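Local coordinates for protein 2-Cys Peroxiredoxin (Plasmodium vivax SaI-1, PDB 2I81) that probably reduces hydrogen peroxide and organic hydroperoxides through a reactive cysteine thiol, as other typical 2-Cys peroxiredoxins do, at residues A[30-36]-A[118-124]. Numbering follows the deposited sequence.
Sequences FKAEAVF and HTLLSDI
V35 and L120 face each other as an antiparallel hydrogen-bonded pair of strands 31-35 and 119-122, joined by two backbone bonds. V35 N donates to L120 O at 3.0 Å, within the carbonyl plane, and L120 N returns a nearly straight bond to V35 O (3.1 Å, 175°). Two residues along each strand, S122 N donates to E33 O at 2.9 Å, almost head-on.

Between these bonds A34 and L121 form a non-hydrogen-bonded pair, with alpha carbons 4.5 Å apart. The small methyl of A34 suits this closeness: its CB lies 3.6 Å from T119 CG2 and also touches L121 CD2. The other branch of L121 reaches F30, whose CE2 is 3.7 Å from L121 CD1, the two side chains crossing at about a right angle. Flexible, branched leucine can thus serve two neighbours at once. T119 divides its labour: CG2, anti to the backbone N, packs on A34, while OG1 comes to the edge of the F36 ring, near its plane, 3.5 Å from CD2.

On the other face, beta-branched V35, a residue at home in strands, and the longer L120 lie against helix 97-104, and polar ends find partners there and beside it: E33 forms a salt bridge with K97, and S122 OG bonds to D95 O. Strand 119-122 runs parallel to 87-93 on its far side, so this antiparallel pairing joins the N-terminal hairpin 31-45 to the central sheet of the thioredoxin-like peroxiredoxin fold.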
ATOM      1  N   PHE A  30      24.609 -16.840 -13.047  1.00 24.47           N
ATOM      2  CA  PHE A  30      25.169 -17.382 -11.812  1.00 24.61           C
ATOM      3  C   PHE A  30      26.684 -17.214 -11.755  1.00 26.60           C
ATOM      4  O   PHE A  30      27.356 -17.161 -12.786  1.00 28.13           O
ATOM      5  CB  PHE A  30      24.776 -18.855 -11.611  1.00 22.32           C
ATOM      6  CG  PHE A  30      25.313 -19.783 -12.666  1.00 20.34           C
ATOM      7  CD1 PHE A  30      24.547 -20.100 -13.783  1.00 22.51           C
ATOM      8  CD2 PHE A  30      26.580 -20.350 -12.539  1.00 19.42           C
ATOM      9  CE1 PHE A  30      25.037 -20.961 -14.761  1.00 24.12           C
ATOM     10  CE2 PHE A  30      27.079 -21.208 -13.514  1.00 23.12           C
ATOM     11  CZ  PHE A  30      26.305 -21.515 -14.627  1.00 19.94           C
ATOM     12  N   LYS A  31      27.200 -17.121 -10.533  1.00 27.80           N
ATOM     13  CA  LYS A  31      28.628 -17.063 -10.265  1.00 30.49           C
ATOM     14  C   LYS A  31      28.842 -17.910  -9.021  1.00 29.67           C
ATOM     15  O   LYS A  31      28.235 -17.649  -7.979  1.00 31.92           O
ATOM     16  CB  LYS A  31      29.066 -15.614 -10.018  1.00 31.67           C
ATOM     17  CG  LYS A  31      30.547 -15.440  -9.683  1.00 33.60           C
ATOM     18  CD  LYS A  31      30.876 -14.006  -9.272  1.00 35.81           C
ATOM     19  CE  LYS A  31      31.208 -13.132 -10.480  1.00 48.42           C
ATOM     20  NZ  LYS A  31      31.549 -11.739 -10.076  1.00 55.58           N
ATOM     21  N   ALA A  32      29.686 -18.930  -9.125  1.00 27.15           N
ATOM     22  CA  ALA A  32      29.876 -19.844  -8.007  1.00 24.96           C
ATOM     23  C   ALA A  32      31.321 -20.265  -7.829  1.00 23.86           C
ATOM     24  O   ALA A  32      32.068 -20.393  -8.802  1.00 21.93           O
ATOM     25  CB  ALA A  32      28.989 -21.072  -8.172  1.00 23.75           C
ATOM     26  N   GLU A  33      31.705 -20.473  -6.572  1.00 25.10           N
ATOM     27  CA  GLU A  33      32.957 -21.138  -6.251  1.00 27.80           C
ATOM     28  C   GLU A  33      32.873 -22.570  -6.748  1.00 28.57           C
ATOM     29  O   GLU A  33      31.811 -23.198  -6.694  1.00 30.09           O
ATOM     30  CB  GLU A  33      33.197 -21.148  -4.745  1.00 29.01           C
ATOM     31  CG  GLU A  33      33.510 -19.795  -4.142  1.00 33.68           C
ATOM     32  CD  GLU A  33      33.452 -19.823  -2.630  1.00 44.87           C
ATOM     33  OE1 GLU A  33      32.336 -19.938  -2.079  1.00 49.13           O
ATOM     34  OE2 GLU A  33      34.521 -19.725  -1.989  1.00 50.02           O
ATOM     35  N   ALA A  34      34.000 -23.083  -7.226  1.00 28.33           N
ATOM     36  CA  ALA A  34      34.029 -24.400  -7.835  1.00 28.56           C
ATOM     37  C   ALA A  34      35.309 -25.168  -7.544  1.00 28.70           C
ATOM     38  O   ALA A  34      36.350 -24.585  -7.228  1.00 29.53           O
ATOM     39  CB  ALA A  34      33.812 -24.280  -9.339  1.00 28.75           C
ATOM     40  N   VAL A  35      35.203 -26.489  -7.653  1.00 26.91           N
ATOM     41  CA  VAL A  35      36.345 -27.390  -7.612  1.00 25.06           C
ATOM     42  C   VAL A  35      36.535 -27.929  -9.025  1.00 25.85           C
ATOM     43  O   VAL A  35      35.650 -28.603  -9.561  1.00 24.92           O
ATOM     44  CB  VAL A  35      36.107 -28.576  -6.644  1.00 25.55           C
ATOM     45  CG1 VAL A  35      37.393 -29.374  -6.448  1.00 24.15           C
ATOM     46  CG2 VAL A  35      35.590 -28.081  -5.305  1.00 22.68           C
ATOM     47  N   PHE A  36      37.678 -27.624  -9.631  1.00 25.71           N
ATOM     48  CA  PHE A  36      37.952 -28.062 -11.000  1.00 26.48           C
ATOM     49  C   PHE A  36      38.393 -29.521 -11.061  1.00 26.38           C
ATOM     50  O   PHE A  36      38.560 -30.172 -10.025  1.00 25.10           O
ATOM     51  CB  PHE A  36      38.981 -27.144 -11.669  1.00 26.71           C
ATOM     52  CG  PHE A  36      38.502 -25.732 -11.847  1.00 29.37           C
ATOM     53  CD1 PHE A  36      39.016 -24.707 -11.061  1.00 31.50           C
ATOM     54  CD2 PHE A  36      37.526 -25.425 -12.792  1.00 29.28           C
ATOM     55  CE1 PHE A  36      38.573 -23.398 -11.219  1.00 31.93           C
ATOM     56  CE2 PHE A  36      37.074 -24.120 -12.954  1.00 31.69           C
ATOM     57  CZ  PHE A  36      37.599 -23.103 -12.166  1.00 30.86           C
ATOM     58  N   HIS A 118      35.238 -33.260 -14.562  1.00 28.53           N
ATOM     59  CA  HIS A 118      34.485 -32.025 -14.798  1.00 25.44           C
ATOM     60  C   HIS A 118      34.279 -31.188 -13.534  1.00 23.72           C
ATOM     61  O   HIS A 118      34.457 -31.672 -12.414  1.00 20.80           O
ATOM     62  CB  HIS A 118      33.156 -32.303 -15.514  1.00 25.12           C
ATOM     63  CG  HIS A 118      32.138 -32.995 -14.664  1.00 24.07           C
ATOM     64  ND1 HIS A 118      32.028 -34.366 -14.605  1.00 25.80           N
ATOM     65  CD2 HIS A 118      31.178 -32.504 -13.845  1.00 24.66           C
ATOM     66  CE1 HIS A 118      31.046 -34.692 -13.784  1.00 25.86           C
ATOM     67  NE2 HIS A 118      30.514 -33.580 -13.310  1.00 20.31           N
ATOM     68  N   THR A 119      33.894 -29.931 -13.742  1.00 22.96           N
ATOM     69  CA  THR A 119      33.793 -28.935 -12.679  1.00 23.04           C
ATOM     70  C   THR A 119      32.543 -29.127 -11.814  1.00 24.13           C
ATOM     71  O   THR A 119      31.457 -29.410 -12.328  1.00 24.70           O
ATOM     72  CB  THR A 119      33.816 -27.507 -13.279  1.00 22.90           C
ATOM     73  OG1 THR A 119      34.953 -27.364 -14.141  1.00 23.35           O
ATOM     74  CG2 THR A 119      33.878 -26.445 -12.192  1.00 22.24           C
ATOM     75  N   LEU A 120      32.714 -28.978 -10.501  1.00 22.82           N
ATOM     76  CA  LEU A 120      31.597 -29.021  -9.558  1.00 23.91           C
ATOM     77  C   LEU A 120      31.399 -27.674  -8.872  1.00 23.30           C
ATOM     78  O   LEU A 120      32.311 -27.150  -8.227  1.00 24.29           O
ATOM     79  CB  LEU A 120      31.796 -30.129  -8.518  1.00 22.08           C
ATOM     80  CG  LEU A 120      31.780 -31.585  -8.997  1.00 23.77           C
ATOM     81  CD1 LEU A 120      32.121 -32.511  -7.841  1.00 22.93           C
ATOM     82  CD2 LEU A 120      30.439 -31.975  -9.618  1.00 22.03           C
ATOM     83  N   LEU A 121      30.195 -27.125  -9.020  1.00 22.50           N
ATOM     84  CA  LEU A 121      29.850 -25.823  -8.461  1.00 22.47           C
ATOM     85  C   LEU A 121      29.306 -25.952  -7.045  1.00 21.48           C
ATOM     86  O   LEU A 121      28.679 -26.955  -6.696  1.00 23.33           O
ATOM     87  CB  LEU A 121      28.820 -25.106  -9.343  1.00 21.75           C
ATOM     88  CG  LEU A 121      29.109 -24.891 -10.835  1.00 23.99           C
ATOM     89  CD1 LEU A 121      27.910 -24.235 -11.511  1.00 23.24           C
ATOM     90  CD2 LEU A 121      30.367 -24.057 -11.055  1.00 23.08           C
ATOM     91  N   SER A 122      29.554 -24.926  -6.238  1.00 21.82           N
ATOM     92  CA  SER A 122      29.030 -24.856  -4.883  1.00 22.43           C
ATOM     93  C   SER A 122      27.959 -23.773  -4.812  1.00 22.56           C
ATOM     94  O   SER A 122      28.260 -22.583  -4.938  1.00 23.45           O
ATOM     95  CB  SER A 122      30.159 -24.565  -3.890  1.00 22.46           C
ATOM     96  OG  SER A 122      29.653 -24.331  -2.587  1.00 23.11           O
ATOM     97  N   ASP A 123      26.710 -24.190  -4.625  1.00 23.19           N
ATOM     98  CA  ASP A 123      25.604 -23.252  -4.462  1.00 23.33           C
ATOM     99  C   ASP A 123      25.355 -23.022  -2.972  1.00 22.58           C
ATOM    100  O   ASP A 123      24.266 -23.289  -2.452  1.00 20.80           O
ATOM    101  CB  ASP A 123      24.347 -23.770  -5.169  1.00 22.63           C
ATOM    102  CG  ASP A 123      23.242 -22.727  -5.252  1.00 25.16           C
ATOM    103  OD1 ASP A 123      22.074 -23.122  -5.451  1.00 23.98           O
ATOM    104  OD2 ASP A 123      23.533 -21.518  -5.119  1.00 33.05           O
ATOM    105  N   ILE A 124      26.387 -22.522  -2.297  1.00 22.34           N
ATOM    106  CA  ILE A 124      26.395 -22.384  -0.839  1.00 23.58           C
ATOM    107  C   ILE A 124      25.349 -21.390  -0.315  1.00 23.40           C
ATOM    108  O   ILE A 124      24.887 -21.517   0.819  1.00 25.36           O
ATOM    109  CB  ILE A 124      27.834 -22.063  -0.305  1.00 24.44           C
ATOM    110  CG1 ILE A 124      27.926 -22.242   1.218  1.00 26.71           C
ATOM    111  CG2 ILE A 124      28.303 -20.670  -0.741  1.00 25.06           C
ATOM    112  CD1 ILE A 124      27.997 -23.693   1.677  1.00 27.11           C
TER
HETATM  113  O   HOH W   1      35.615 -31.031  -9.996  1.00 24.76           O